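Local coordinates for tripeptidase (Staphylococcus aureus subsp. aureus, PDB 3RZA), which probably removes the N-terminal residue from tripeptides as a metal-dependent aminopeptidase of the M20 family, with zinc and calcium ions bound in this crystal, at residues 235-240 and 283-288; 199-204 and 306-311; 243-248 and 269-274. All blocks are in the same frame, centred on the assembly; numbering follows the deposited sequence. Where two conformers were deposited one is given.

Contact 1 (235-240 and 283-288)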
# COMPACT_ATOMS: atom_id res chain seq x y z
N MSE A 235 14.57 -3.59 -15.27
CA MSE A 235 14.89 -2.17 -15.31
C MSE A 235 16.27 -1.98 -14.75
O MSE A 235 16.65 -2.70 -13.84
CB MSE A 235 13.87 -1.42 -14.43
CG MSE A 235 13.67 -0.01 -14.76
SE MSE A 235 12.08 0.67 -13.92
CE MSE A 235 10.73 0.00 -15.21
N LYS A 236 17.03 -1.02 -15.28
CA LYS A 236 18.26 -0.54 -14.65
C LYS A 236 17.85 0.38 -13.51
O LYS A 236 17.06 1.32 -13.70
CB LYS A 236 19.13 0.23 -15.65
CG LYS A 236 19.60 -0.58 -16.89
CD LYS A 236 20.74 0.15 -17.67
CE LYS A 236 20.56 0.23 -19.25
NZ LYS A 236 20.23 1.66 -19.75
N LEU A 237 18.33 0.07 -12.31
CA LEU A 237 17.92 0.77 -11.09
C LEU A 237 19.10 0.80 -10.15
O LEU A 237 20.09 0.10 -10.37
CB LEU A 237 16.76 0.01 -10.42
CG LEU A 237 15.39 0.08 -11.05
CD1 LEU A 237 14.43 -0.88 -10.36
CD2 LEU A 237 14.83 1.48 -11.00
N GLY A 238 18.99 1.60 -9.08
CA GLY A 238 20.07 1.76 -8.11
C GLY A 238 21.13 2.65 -8.72
O GLY A 238 20.81 3.68 -9.30
N GLN A 239 22.40 2.25 -8.60
CA GLN A 239 23.50 3.03 -9.19
C GLN A 239 23.59 2.63 -10.65
O GLN A 239 24.29 1.69 -11.00
CB GLN A 239 24.82 2.78 -8.44
CG GLN A 239 25.95 3.80 -8.77
CD GLN A 239 25.69 5.21 -8.21
OE1 GLN A 239 25.28 5.37 -7.05
NE2 GLN A 239 25.91 6.22 -9.04
N VAL A 240 22.81 3.32 -11.48
CA VAL A 240 22.72 3.00 -12.91
C VAL A 240 24.09 3.14 -13.62
O VAL A 240 24.50 2.27 -14.38
CB VAL A 240 21.63 3.88 -13.62
CG1 VAL A 240 21.66 3.67 -15.15
CG2 VAL A 240 20.24 3.57 -13.04
N LYS A 283 13.36 7.58 -20.09
CA LYS A 283 12.80 6.92 -21.28
C LYS A 283 12.87 5.40 -21.11
O LYS A 283 11.89 4.70 -21.41
CB LYS A 283 13.53 7.34 -22.56
CG LYS A 283 12.83 6.87 -23.88
CD LYS A 283 13.80 6.91 -25.08
CE LYS A 283 13.13 6.56 -26.43
NZ LYS A 283 11.87 5.82 -26.33
N HIS A 284 14.03 4.91 -20.68
CA HIS A 284 14.22 3.47 -20.40
C HIS A 284 13.17 2.89 -19.43
O HIS A 284 12.58 1.84 -19.73
CB HIS A 284 15.64 3.21 -19.87
CG HIS A 284 15.83 1.86 -19.29
ND1 HIS A 284 15.81 0.72 -20.05
CD2 HIS A 284 16.07 1.46 -18.01
CE1 HIS A 284 16.02 -0.34 -19.27
NE2 HIS A 284 16.17 0.08 -18.03
N MSE A 285 12.92 3.60 -18.32
CA MSE A 285 11.95 3.17 -17.29
C MSE A 285 10.51 3.20 -17.86
O MSE A 285 9.77 2.23 -17.75
CB MSE A 285 12.03 4.07 -16.06
CG MSE A 285 13.34 3.97 -15.29
SE MSE A 285 13.61 5.43 -14.02
CE MSE A 285 12.58 4.68 -12.60
N THR A 286 10.15 4.31 -18.50
CA THR A 286 8.89 4.45 -19.24
C THR A 286 8.67 3.31 -20.25
O THR A 286 7.66 2.58 -20.17
CB THR A 286 8.87 5.79 -19.99
OG1 THR A 286 9.05 6.85 -19.05
CG2 THR A 286 7.55 5.99 -20.80
N ASP A 287 9.64 3.10 -21.13
CA ASP A 287 9.54 2.03 -22.14
C ASP A 287 9.40 0.63 -21.55
O ASP A 287 8.59 -0.16 -22.05
CB ASP A 287 10.73 2.05 -23.12
CG ASP A 287 10.73 3.26 -24.06
OD1 ASP A 287 9.68 3.92 -24.22
OD2 ASP A 287 11.78 3.56 -24.65
N VAL A 288 10.14 0.35 -20.47
CA VAL A 288 10.06 -0.97 -19.83
C VAL A 288 8.69 -1.21 -19.16
O VAL A 288 8.11 -2.29 -19.33
CB VAL A 288 11.25 -1.21 -18.84
CG1 VAL A 288 11.00 -2.42 -18.01
CG2 VAL A 288 12.56 -1.39 -19.65
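The methyl end of M235 is the bump of this contact, and helix 275-295 supplies the hollow. CE lies against the wall of the helix, 3.5 Å from the backbone O of M285 and 3.7 Å from CG1 of V288, while the selenium one bond back rests 3.8 Å from CG of M285. Both residues at 235 and 285 are selenomethionines, and their side chains meet at about a right angle. M235 reaches the helix because its chain runs extended from the backbone, CG anti to N, and then bends at the selenium (chi3 -81°), which lays the methyl along the helix toward V288. F289, one turn beyond M285, also packs on M235.

On the more exposed side H284 comes up from the helix to the loop. Its ring meets the peptide between M235 and K236 edge-on, and NE2 takes the K236 backbone N-H at 3.1 Å in an almost straight bond (175°), with the donor in the ring plane. The bond is consistent with an NE2 that carries no proton. K236 crosses the imidazole at about a right angle: its CG sits 3.7 Å from NE2, and NZ hangs over one ring face. CD2 of L237 reaches CE of M285 at 4.2 Å, a looser contact; L237 itself packs on A246 and I248 and on N226 of the second subunit. The whole is helix-on-loop packing in an alpha/beta layer, where the connection leaving helix 224-234 is pinned to its neighbouring helix, as in the lid (dimerisation) domain of M20 peptidases.

Contact 2 (199-204 and 306-311). With PEG (di(hydroxyethyl)ether), chain J.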
# COMPACT_ATOMS: atom_id res chain seq x y z
N PRO A 199 22.66 17.34 -9.52
CA PRO A 199 22.02 16.62 -10.64
C PRO A 199 20.65 17.18 -11.02
O PRO A 199 20.07 18.02 -10.28
CB PRO A 199 21.86 15.22 -10.07
CG PRO A 199 21.50 15.48 -8.63
CD PRO A 199 22.26 16.75 -8.23
N THR A 200 20.17 16.77 -12.20
CA THR A 200 18.73 16.81 -12.55
C THR A 200 18.00 15.69 -11.81
O THR A 200 18.45 14.58 -11.83
CB THR A 200 18.52 16.62 -14.07
OG1 THR A 200 19.26 17.62 -14.77
CG2 THR A 200 17.03 16.73 -14.47
N GLN A 201 16.91 16.00 -11.10
CA GLN A 201 16.02 14.97 -10.55
C GLN A 201 14.72 15.00 -11.32
O GLN A 201 14.20 16.08 -11.60
CB GLN A 201 15.73 15.18 -9.07
CG GLN A 201 15.05 13.92 -8.40
CD GLN A 201 13.84 14.22 -7.50
OE1 GLN A 201 12.86 13.50 -7.54
NE2 GLN A 201 13.94 15.22 -6.66
N MSE A 202 14.22 13.82 -11.68
CA MSE A 202 12.87 13.65 -12.20
C MSE A 202 12.08 12.65 -11.35
O MSE A 202 12.64 11.68 -10.86
CB MSE A 202 12.94 13.18 -13.65
CG MSE A 202 13.61 14.20 -14.54
SE MSE A 202 13.24 13.92 -16.37
CE MSE A 202 14.39 15.30 -17.17
N LEU A 203 10.78 12.91 -11.19
CA LEU A 203 9.82 11.95 -10.61
C LEU A 203 9.22 11.17 -11.76
O LEU A 203 8.97 11.75 -12.82
CB LEU A 203 8.70 12.67 -9.84
CG LEU A 203 9.07 13.62 -8.67
CD1 LEU A 203 7.82 14.30 -8.09
CD2 LEU A 203 9.83 12.89 -7.58
N ILE A 204 9.10 9.85 -11.60
CA ILE A 204 8.38 9.00 -12.56
C ILE A 204 7.37 8.18 -11.76
O ILE A 204 7.72 7.55 -10.76
CB ILE A 204 9.32 8.11 -13.43
CG1 ILE A 204 8.51 7.13 -14.30
CG2 ILE A 204 10.30 7.36 -12.58
CD1 ILE A 204 9.28 6.58 -15.51
N GLN A 306 9.86 16.97 -13.84
CA GLN A 306 11.20 17.42 -13.44
C GLN A 306 11.09 18.14 -12.12
O GLN A 306 10.46 19.18 -12.04
CB GLN A 306 11.83 18.33 -14.49
CG GLN A 306 13.26 18.80 -14.11
CD GLN A 306 13.95 19.50 -15.24
OE1 GLN A 306 14.27 18.90 -16.27
NE2 GLN A 306 14.18 20.79 -15.07
N SER A 307 11.71 17.61 -11.07
CA SER A 307 11.76 18.30 -9.77
C SER A 307 12.68 19.55 -9.82
O SER A 307 12.31 20.63 -9.36
CB SER A 307 12.23 17.36 -8.67
OG SER A 307 11.47 16.17 -8.63
N TYR A 308 13.88 19.39 -10.37
CA TYR A 308 14.80 20.52 -10.55
C TYR A 308 15.85 20.19 -11.60
O TYR A 308 16.14 19.02 -11.82
CB TYR A 308 15.47 20.91 -9.21
CG TYR A 308 16.00 19.73 -8.42
CD1 TYR A 308 17.24 19.19 -8.70
CD2 TYR A 308 15.27 19.18 -7.38
CE1 TYR A 308 17.74 18.10 -8.00
CE2 TYR A 308 15.77 18.08 -6.64
CZ TYR A 308 17.01 17.56 -6.97
OH TYR A 308 17.53 16.47 -6.33
N PRO A 309 16.42 21.22 -12.27
CA PRO A 309 17.47 20.95 -13.24
C PRO A 309 18.87 20.93 -12.62
O PRO A 309 19.12 21.65 -11.65
CB PRO A 309 17.33 22.10 -14.24
CG PRO A 309 16.81 23.25 -13.41
CD PRO A 309 16.05 22.65 -12.24
N GLY A 310 19.76 20.13 -13.20
CA GLY A 310 21.15 20.04 -12.77
C GLY A 310 21.99 21.19 -13.27
O GLY A 310 21.56 21.94 -14.13
N PHE A 311 23.15 21.36 -12.66
CA PHE A 311 24.14 22.33 -13.09
C PHE A 311 25.55 21.83 -12.75
O PHE A 311 25.73 20.84 -12.02
CB PHE A 311 23.88 23.71 -12.44
CG PHE A 311 24.14 23.75 -10.96
CD1 PHE A 311 23.16 23.35 -10.05
CD2 PHE A 311 25.37 24.19 -10.46
CE1 PHE A 311 23.41 23.38 -8.68
CE2 PHE A 311 25.63 24.20 -9.09
CZ PHE A 311 24.64 23.80 -8.20
C1 PEG J . 8.44 18.01 -18.20
O1 PEG J . 9.44 17.04 -18.58
C2 PEG J . 7.90 17.68 -16.81
O2 PEG J . 8.26 18.72 -15.87
C3 PEG J . 7.21 19.06 -14.95
O HOH W 1 20.41 20.79 -9.44
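Q201 and Y308 face each other across a classic beta bulge, where S307 and Y308 together stand opposite the single residue Q201 in an antiparallel pair of strands. The tyrosine ring is the flat surface of the contact. CB of Q201 sits over one face, 3.8 Å from the ring centroid and offset toward the rim, a CH-pi contact. The ring reaches this place with chi1 at 46°, CG lodged between the backbone N and the carbonyl carbon. Beyond CB the glutamine bends at chi2, and its amide stands steeply to the ring, the planes 76° apart, and NE2 approaches CE2 at 3.4 Å. At the ring edge, near its plane, lies the carbonyl O of P199.

S307 points its CB toward the other strand, with OG 3.5 Å from CG of L203. On the opposite face of the sheet from Q201, M202 and Q306 cross obliquely, the selenomethionine methyl near OE1 of Q306; T200 CG2 approaches that oxygen too. I278 of helix 275-295 packs on T200 and M202.

The backbone ties are few: Q201 N to Y308 O, and S307 N to Q201 O at 3.0 Å. Past the bulge, T200 takes over with its side chain, OG1 accepting the N-H of G310 at 3.0 Å, while one water donates to both P199 O (2.9 Å) and P309 O (2.7 Å).

Contact 3 (243-248 and 269-274). With IPA (isopropyl alcohol), chain H.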
# COMPACT_ATOMS: atom_id res chain seq x y z
N ILE A 243 27.38 8.46 -12.53
CA ILE A 243 26.72 9.76 -12.27
C ILE A 243 25.18 9.72 -12.35
O ILE A 243 24.55 10.78 -12.40
CB ILE A 243 27.30 10.90 -13.21
CG1 ILE A 243 27.18 10.56 -14.70
CG2 ILE A 243 28.75 11.22 -12.83
CD1 ILE A 243 27.37 11.80 -15.60
N THR A 244 24.58 8.53 -12.31
CA THR A 244 23.14 8.36 -12.52
C THR A 244 22.54 7.32 -11.54
O THR A 244 23.07 6.23 -11.38
CB THR A 244 22.79 7.97 -14.00
OG1 THR A 244 23.39 8.88 -14.93
CG2 THR A 244 21.25 7.97 -14.22
N THR A 245 21.42 7.69 -10.91
CA THR A 245 20.72 6.81 -9.97
C THR A 245 19.23 6.69 -10.33
O THR A 245 18.69 7.55 -11.02
CB THR A 245 20.91 7.28 -8.46
OG1 THR A 245 20.28 8.54 -8.23
CG2 THR A 245 22.37 7.39 -8.10
N ALA A 246 18.59 5.62 -9.85
CA ALA A 246 17.16 5.44 -9.97
C ALA A 246 16.61 4.58 -8.81
O ALA A 246 17.27 3.65 -8.36
CB ALA A 246 16.83 4.83 -11.33
N ASN A 247 15.42 4.94 -8.31
CA ASN A 247 14.81 4.33 -7.14
C ASN A 247 13.29 4.14 -7.32
O ASN A 247 12.60 5.09 -7.71
CB ASN A 247 15.05 5.21 -5.91
CG ASN A 247 14.70 4.52 -4.60
OD1 ASN A 247 15.21 3.45 -4.32
ND2 ASN A 247 13.84 5.15 -3.78
N ILE A 248 12.79 2.93 -7.05
CA ILE A 248 11.36 2.69 -6.86
C ILE A 248 11.09 2.89 -5.37
O ILE A 248 11.48 2.07 -4.53
CB ILE A 248 10.92 1.27 -7.29
CG1 ILE A 248 11.37 0.95 -8.72
CG2 ILE A 248 9.40 1.13 -7.16
CD1 ILE A 248 10.85 1.90 -9.82
N GLU A 269 11.86 7.72 -8.72
CA GLU A 269 12.66 8.87 -9.18
C GLU A 269 13.89 8.45 -9.93
O GLU A 269 14.27 7.27 -9.90
CB GLU A 269 13.09 9.75 -8.00
CG GLU A 269 13.90 9.01 -6.94
CD GLU A 269 14.94 9.87 -6.31
OE1 GLU A 269 14.56 10.79 -5.55
OE2 GLU A 269 16.15 9.63 -6.56
N ALA A 270 14.51 9.43 -10.59
CA ALA A 270 15.81 9.24 -11.22
C ALA A 270 16.61 10.52 -11.08
O ALA A 270 16.03 11.62 -11.01
CB ALA A 270 15.62 8.87 -12.68
N ARG A 271 17.94 10.38 -10.99
CA ARG A 271 18.88 11.52 -10.91
C ARG A 271 20.04 11.31 -11.83
O ARG A 271 20.50 10.18 -11.96
CB ARG A 271 19.41 11.74 -9.48
CG ARG A 271 18.35 11.73 -8.41
CD ARG A 271 18.89 12.06 -7.04
NE ARG A 271 17.79 11.95 -6.09
CZ ARG A 271 17.56 12.73 -5.02
NH1 ARG A 271 18.39 13.70 -4.64
NH2 ARG A 271 16.48 12.49 -4.27
N SER A 272 20.53 12.38 -12.46
CA SER A 272 21.83 12.34 -13.14
C SER A 272 22.51 13.68 -13.21
O SER A 272 21.84 14.71 -13.28
CB SER A 272 21.70 11.81 -14.57
OG SER A 272 22.97 11.58 -15.12
N HIS A 273 23.84 13.65 -13.25
CA HIS A 273 24.64 14.87 -13.49
C HIS A 273 24.82 15.18 -14.97
O HIS A 273 25.42 16.21 -15.32
CB HIS A 273 25.96 14.80 -12.76
CG HIS A 273 25.82 14.90 -11.29
ND1 HIS A 273 25.71 16.12 -10.65
CD2 HIS A 273 25.69 13.95 -10.33
CE1 HIS A 273 25.52 15.91 -9.36
NE2 HIS A 273 25.54 14.61 -9.13
N ASP A 274 24.28 14.32 -15.83
CA ASP A 274 24.27 14.53 -17.28
C ASP A 274 22.77 14.69 -17.67
O ASP A 274 21.98 13.75 -17.47
CB ASP A 274 24.92 13.31 -17.96
CG ASP A 274 25.03 13.43 -19.48
OD1 ASP A 274 24.17 14.05 -20.13
OD2 ASP A 274 25.97 12.82 -20.02
C1 IPA H . 24.36 10.38 -9.11
C2 IPA H . 23.55 11.45 -8.39
C3 IPA H . 22.44 10.79 -7.58
O2 IPA H . 24.39 12.13 -7.48
O HOH W 2 17.66 7.69 -7.60
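T245 and R271, like N247 and E269, are hydrogen-bonded pairs of a regular antiparallel ladder. Backbone bonds run from T245 N to R271 O and R271 N to T245 O, then N247 N to E269 O and E269 N to N247 O; H273 N extends the series to I243 O. The strand axes are nearly antiparallel, at 172°.

Hydroxyl contacts take over at the T244-S272 end of the ladder. OG of S272 lies 2.7 Å from OG1 of T244 and 3.2 Å from I243 O; it also accepts the N-H of D274 at 3.1 Å, closing an ST turn that ends on D274, the N-cap of helix 275-295. The T244 hydroxyl is further paired with D241.

Charges gather on the face carrying T245, R271, N247 and E269. R271 grips E269 side-on, NE to OE2 and NH2 to OE1, both at 2.9 Å and with the oxygens in the guanidinium plane, which fixes its rotation; NH1 turns to the carbonyl of G340 and a bound citrate. A water links E269 OE2 to OG1 of T245, whose hydroxyl, at chi1 66°, lies 3.5 Å from CB of R271.

Apolar contacts are modest: CB of A246 and CB of A270 lie side by side beneath helix 275-295, and CD1 of I243 covers CB of D274 at 3.7 Å. An isopropanol sits between T245 and H273. N247 ND2 bonds to T257 and I259 of the second subunit, so this beta hairpin belongs to both the sheet and the dimer interface, consistent with the lid (dimerisation) domain of M20 peptidases.

Following the chain from its N terminus, strand 194-209 enters first with residues 199-204, and contact 2 brings it together with 306-311, closing the longest loop. Within that loop helix 224-234 runs into 235-240, which contact 1 joins to 283-288 on helix 275-295. Inside this second loop lies the shortest, the hairpin that contact 3 closes between 243-248 and 269-274. The three loops therefore nest without crossing. Strand 263-272 pairs with strand 194-209, so contacts 2 and 3 share one sheet, while helix 275-295 packs on it, with M285 of contact 1 touching I204. G238 N probably hydrogen-bonds A246 O, which brings the loop to the edge of the hairpin.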